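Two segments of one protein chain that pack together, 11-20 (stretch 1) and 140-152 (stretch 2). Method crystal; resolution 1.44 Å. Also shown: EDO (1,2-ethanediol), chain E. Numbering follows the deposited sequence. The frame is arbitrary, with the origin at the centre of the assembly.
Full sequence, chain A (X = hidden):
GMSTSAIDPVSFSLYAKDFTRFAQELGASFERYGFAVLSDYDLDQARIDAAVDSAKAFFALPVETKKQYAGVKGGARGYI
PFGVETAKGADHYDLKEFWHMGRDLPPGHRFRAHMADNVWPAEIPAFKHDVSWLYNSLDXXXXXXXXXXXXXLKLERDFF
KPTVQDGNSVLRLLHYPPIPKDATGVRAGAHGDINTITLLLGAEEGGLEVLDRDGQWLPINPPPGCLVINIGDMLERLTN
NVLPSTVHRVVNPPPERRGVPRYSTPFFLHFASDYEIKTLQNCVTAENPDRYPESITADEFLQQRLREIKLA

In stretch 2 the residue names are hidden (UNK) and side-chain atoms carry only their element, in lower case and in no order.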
# COMPACT_ATOMS: atom_id res chain seq x y z
N SER A 11 15.44 -11.55 -2.96
CA SER A 11 14.64 -12.76 -2.83
C SER A 11 14.18 -12.99 -1.39
O SER A 11 14.99 -13.02 -0.47
CB SER A 11 15.42 -14.00 -3.29
OG SER A 11 14.62 -15.14 -3.10
N PHE A 12 12.88 -13.21 -1.24
CA PHE A 12 12.30 -13.61 0.02
C PHE A 12 12.90 -14.95 0.52
O PHE A 12 12.82 -15.24 1.70
CB PHE A 12 10.77 -13.68 -0.07
CG PHE A 12 10.11 -14.01 1.23
CD1 PHE A 12 10.15 -13.10 2.29
CD2 PHE A 12 9.50 -15.22 1.43
CE1 PHE A 12 9.56 -13.41 3.51
CE2 PHE A 12 8.93 -15.54 2.66
CZ PHE A 12 8.95 -14.64 3.68
N SER A 13 13.53 -15.74 -0.35
CA SER A 13 14.16 -16.98 0.11
C SER A 13 15.24 -16.68 1.17
O SER A 13 15.54 -17.53 2.03
CB SER A 13 14.74 -17.75 -1.09
OG SER A 13 15.84 -17.06 -1.64
N LEU A 14 15.80 -15.47 1.14
CA LEU A 14 16.80 -15.06 2.09
C LEU A 14 16.25 -14.82 3.50
O LEU A 14 17.01 -14.81 4.46
CB LEU A 14 17.56 -13.81 1.62
CG LEU A 14 18.34 -13.98 0.32
CD1 LEU A 14 18.90 -12.62 -0.11
CD2 LEU A 14 19.47 -15.03 0.34
N TYR A 15 14.94 -14.60 3.63
CA TYR A 15 14.34 -14.37 4.94
C TYR A 15 14.67 -15.53 5.89
O TYR A 15 15.08 -15.28 7.02
CB TYR A 15 12.83 -14.15 4.79
CG TYR A 15 12.06 -14.06 6.10
CD1 TYR A 15 11.88 -12.84 6.73
CD2 TYR A 15 11.51 -15.19 6.68
CE1 TYR A 15 11.15 -12.77 7.95
CE2 TYR A 15 10.79 -15.12 7.86
CZ TYR A 15 10.61 -13.93 8.49
OH TYR A 15 9.91 -13.90 9.70
N ALA A 16 14.53 -16.76 5.42
CA ALA A 16 14.92 -17.97 6.17
C ALA A 16 16.40 -18.31 5.97
O ALA A 16 17.08 -18.68 6.93
CB ALA A 16 14.04 -19.16 5.77
N LYS A 17 16.91 -18.21 4.73
CA LYS A 17 18.25 -18.72 4.47
C LYS A 17 19.38 -17.85 5.03
O LYS A 17 20.44 -18.36 5.40
CB LYS A 17 18.51 -18.93 2.97
CG LYS A 17 17.81 -20.09 2.34
CD LYS A 17 18.14 -20.15 0.83
CE LYS A 17 17.36 -21.26 0.13
NZ LYS A 17 17.40 -21.14 -1.37
N ASP A 18 19.17 -16.53 5.05
CA ASP A 18 20.20 -15.59 5.46
C ASP A 18 19.54 -14.27 5.81
O ASP A 18 19.64 -13.29 5.06
CB ASP A 18 21.22 -15.39 4.33
CG ASP A 18 22.47 -14.61 4.78
OD1 ASP A 18 22.51 -14.04 5.89
OD2 ASP A 18 23.44 -14.58 4.00
N PHE A 19 18.89 -14.24 6.97
CA PHE A 19 18.07 -13.11 7.34
C PHE A 19 18.93 -11.84 7.46
O PHE A 19 18.49 -10.75 7.09
CB PHE A 19 17.32 -13.39 8.64
CG PHE A 19 16.48 -12.25 9.08
CD1 PHE A 19 15.22 -12.04 8.53
CD2 PHE A 19 16.96 -11.35 10.01
CE1 PHE A 19 14.43 -10.97 8.95
CE2 PHE A 19 16.17 -10.28 10.42
CZ PHE A 19 14.93 -10.09 9.87
N THR A 20 20.16 -11.97 7.94
CA THR A 20 21.03 -10.80 8.06
C THR A 20 21.25 -10.12 6.71
O THR A 20 21.17 -8.88 6.61
CB THR A 20 22.39 -11.20 8.69
OG1 THR A 20 22.13 -11.63 10.03
CG2 THR A 20 23.37 -10.02 8.72
N UNK A 140 0.42 -10.22 6.81
CA UNK A 140 1.50 -11.11 7.32
C UNK A 140 2.86 -10.90 6.69
O UNK A 140 3.90 -10.87 7.36
N UNK A 141 2.87 -10.77 5.37
CA UNK A 141 4.11 -10.52 4.65
C UNK A 141 4.69 -9.17 5.06
O UNK A 141 5.89 -9.00 5.24
se UNK A 141 6.70 -11.41 2.90
c UNK A 141 5.18 -10.30 2.41
c UNK A 141 3.93 -10.65 3.14
c UNK A 141 6.26 -12.90 1.71
N UNK A 142 3.80 -8.18 5.23
CA UNK A 142 4.22 -6.88 5.73
C UNK A 142 4.94 -6.95 7.08
O UNK A 142 5.94 -6.29 7.30
N UNK A 143 4.43 -7.82 7.94
CA UNK A 143 5.10 -8.08 9.23
C UNK A 143 6.52 -8.60 9.04
O UNK A 143 7.42 -8.20 9.77
N UNK A 144 6.72 -9.53 8.10
CA UNK A 144 8.03 -10.10 7.83
C UNK A 144 8.99 -9.06 7.25
O UNK A 144 10.16 -9.00 7.60
n UNK A 144 5.19 -15.61 6.62
c UNK A 144 5.60 -14.47 7.46
c UNK A 144 7.10 -12.47 7.64
c UNK A 144 6.76 -13.69 6.79
c UNK A 144 7.88 -11.34 6.95
N UNK A 145 8.48 -8.21 6.36
CA UNK A 145 9.25 -7.09 5.83
C UNK A 145 9.64 -6.12 6.95
O UNK A 145 10.77 -5.61 7.00
c UNK A 145 9.10 -5.08 4.29
c UNK A 145 8.26 -7.35 3.51
c UNK A 145 8.43 -6.38 4.71
N UNK A 146 8.73 -5.88 7.88
CA UNK A 146 9.01 -5.00 8.99
C UNK A 146 10.07 -5.59 9.91
O UNK A 146 10.86 -4.85 10.51
c UNK A 146 5.47 -3.60 9.61
c UNK A 146 7.73 -4.63 9.76
c UNK A 146 7.52 -2.18 9.10
c UNK A 146 6.90 -3.58 9.02
N UNK A 147 10.09 -6.91 10.04
CA UNK A 147 11.22 -7.54 10.77
C UNK A 147 12.58 -7.17 10.17
O UNK A 147 13.53 -6.90 10.90
c UNK A 147 9.95 -9.60 11.63
o UNK A 147 9.02 -11.62 10.74
c UNK A 147 11.09 -9.04 10.81
c UNK A 147 9.88 -11.12 11.49
o UNK A 147 10.71 -11.82 12.11
N UNK A 148 12.67 -7.23 8.84
CA UNK A 148 13.87 -6.87 8.14
C UNK A 148 14.19 -5.40 8.36
O UNK A 148 15.34 -5.03 8.64
c UNK A 148 13.74 -7.20 6.69
N UNK A 149 13.18 -4.54 8.25
CA UNK A 149 13.37 -3.11 8.51
C UNK A 149 13.88 -2.84 9.94
O UNK A 149 14.81 -2.06 10.14
c UNK A 149 10.42 -1.80 6.33
c UNK A 149 12.19 -0.90 8.72
c UNK A 149 12.07 -2.31 8.20
c UNK A 149 11.80 -2.34 6.69
N UNK A 150 13.28 -3.51 10.92
CA UNK A 150 13.72 -3.40 12.33
C UNK A 150 15.20 -3.79 12.51
O UNK A 150 15.99 -3.02 13.08
c UNK A 150 12.81 -4.26 13.20
N UNK A 151 15.59 -4.92 11.93
CA UNK A 151 16.99 -5.35 12.01
C UNK A 151 17.92 -4.35 11.30
O UNK A 151 19.00 -4.03 11.79
o UNK A 151 16.39 -7.65 12.35
c UNK A 151 18.55 -7.21 11.33
c UNK A 151 17.10 -6.78 11.46
N UNK A 152 17.49 -3.83 10.15
CA UNK A 152 18.29 -2.84 9.42
C UNK A 152 18.54 -1.60 10.26
O UNK A 152 19.67 -1.03 10.26
c UNK A 152 20.19 -0.91 5.82
c UNK A 152 17.61 -2.48 8.11
o UNK A 152 20.44 1.30 5.01
c UNK A 152 17.93 -0.13 7.23
c UNK A 152 18.36 -1.47 7.29
c UNK A 152 19.75 0.39 5.76
c UNK A 152 19.51 -1.83 6.57
c UNK A 152 18.60 0.78 6.46
C1 EDO E . 8.14 -17.52 7.41
O1 EDO E . 6.84 -17.80 7.96
C2 EDO E . 8.18 -17.97 5.96
O2 EDO E . 7.26 -17.17 5.18

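Position 140 has no side-chain atoms, so it is Gly140. Nothing of stretch 1 lies within 5.5 Å of where a CB would sit, and there is room for one; this contact does not explain the glycine.

Position 141 carries an unbranched chain of two carbons, a selenium and a last carbon. Its CA-to-CB bond points sideways, but the chain bends back so that its end reaches Phe12. The terminal carbon sits 3.6 Å from the centroid of the Phe12 ring, only 6° off the normal, and the selenium comes 3.5 Å from Phe12 CE1 and lies obliquely to the ring. This is selenomethionine, Met141, and its CE makes a CH-pi contact over the face.

Positions 142 and 143 again lack side-chain atoms: Gly142 and Gly143. Neither would meet stretch 1 with a CB, although at Gly143 an ideal CB would be crowded by Gly140 O at 3.2 Å.

Position 144 shows four carbons in a row ending in nitrogen. It points toward stretch 1, and its aliphatic part serves two rings: CB is 3.7 Å from Tyr15 CE1, and the last carbon but one is 3.9 Å from Phe12 CZ, lying over a face of Tyr15 but at the edge of Phe12. The pattern is that of Lys144. The extended chain carries the amino group past both rings to a 1,2-ethanediol, probably from the crystallisation liquor, where Lys144 NZ donates to EDO O1 at 3.1 Å and EDO O2 at 3.0 Å.

Position 145 has one carbon bearing two more, Val145, and points away from stretch 1. Position 146 has four carbons forked at the second, Leu146, and is out of reach.

Position 147 has three carbons, the third carrying two oxygens. These make a carboxylate on a two-carbon arm, and one oxygen lies 2.7 Å from Tyr15 OH: Glu147. Tyr15 OH donates to Glu147 OE2; Glu147 OE1 is satisfied elsewhere in the structure.

Position 148 has a single carbon, its CB, 4.4 Å from Phe19 CE1: Ala148. The small side chain accompanies a close approach of the ring to the backbone, with Phe19 CZ 3.8 Å from Ala148 N.

Position 149 has four carbons forked at the first, one arm two carbons long: Ile149, pointing away. Position 150 has one carbon, Ala150, and makes no contact with stretch 1.

Position 151 has one carbon carrying an oxygen and a carbon, the oxygen 3.3 Å from Phe19 CE2 at the ring edge: Thr151.

Position 152 has one carbon and a six-carbon ring bearing an oxygen, Tyr152; it does not touch stretch 1.

The contact follows the helix: 141, 144, 147, 148 and 151 meet three aromatic residues, Phe12, Tyr15 and Phe19, all with chi1 in t. Met141 packs on Phe12, and the Lys144 chain lies against both Phe12 and Tyr15. Phe19 fits against the helix backbone beside alanine, its edge near Glu147 O. Ring packing makes up most of the contact, partly against polar atoms of the helix, and Tyr15 OH to Glu147 OE2 is the one hydrogen bond across it.

Stretch 2, residues 140-152: GMGGKVLEAIATY
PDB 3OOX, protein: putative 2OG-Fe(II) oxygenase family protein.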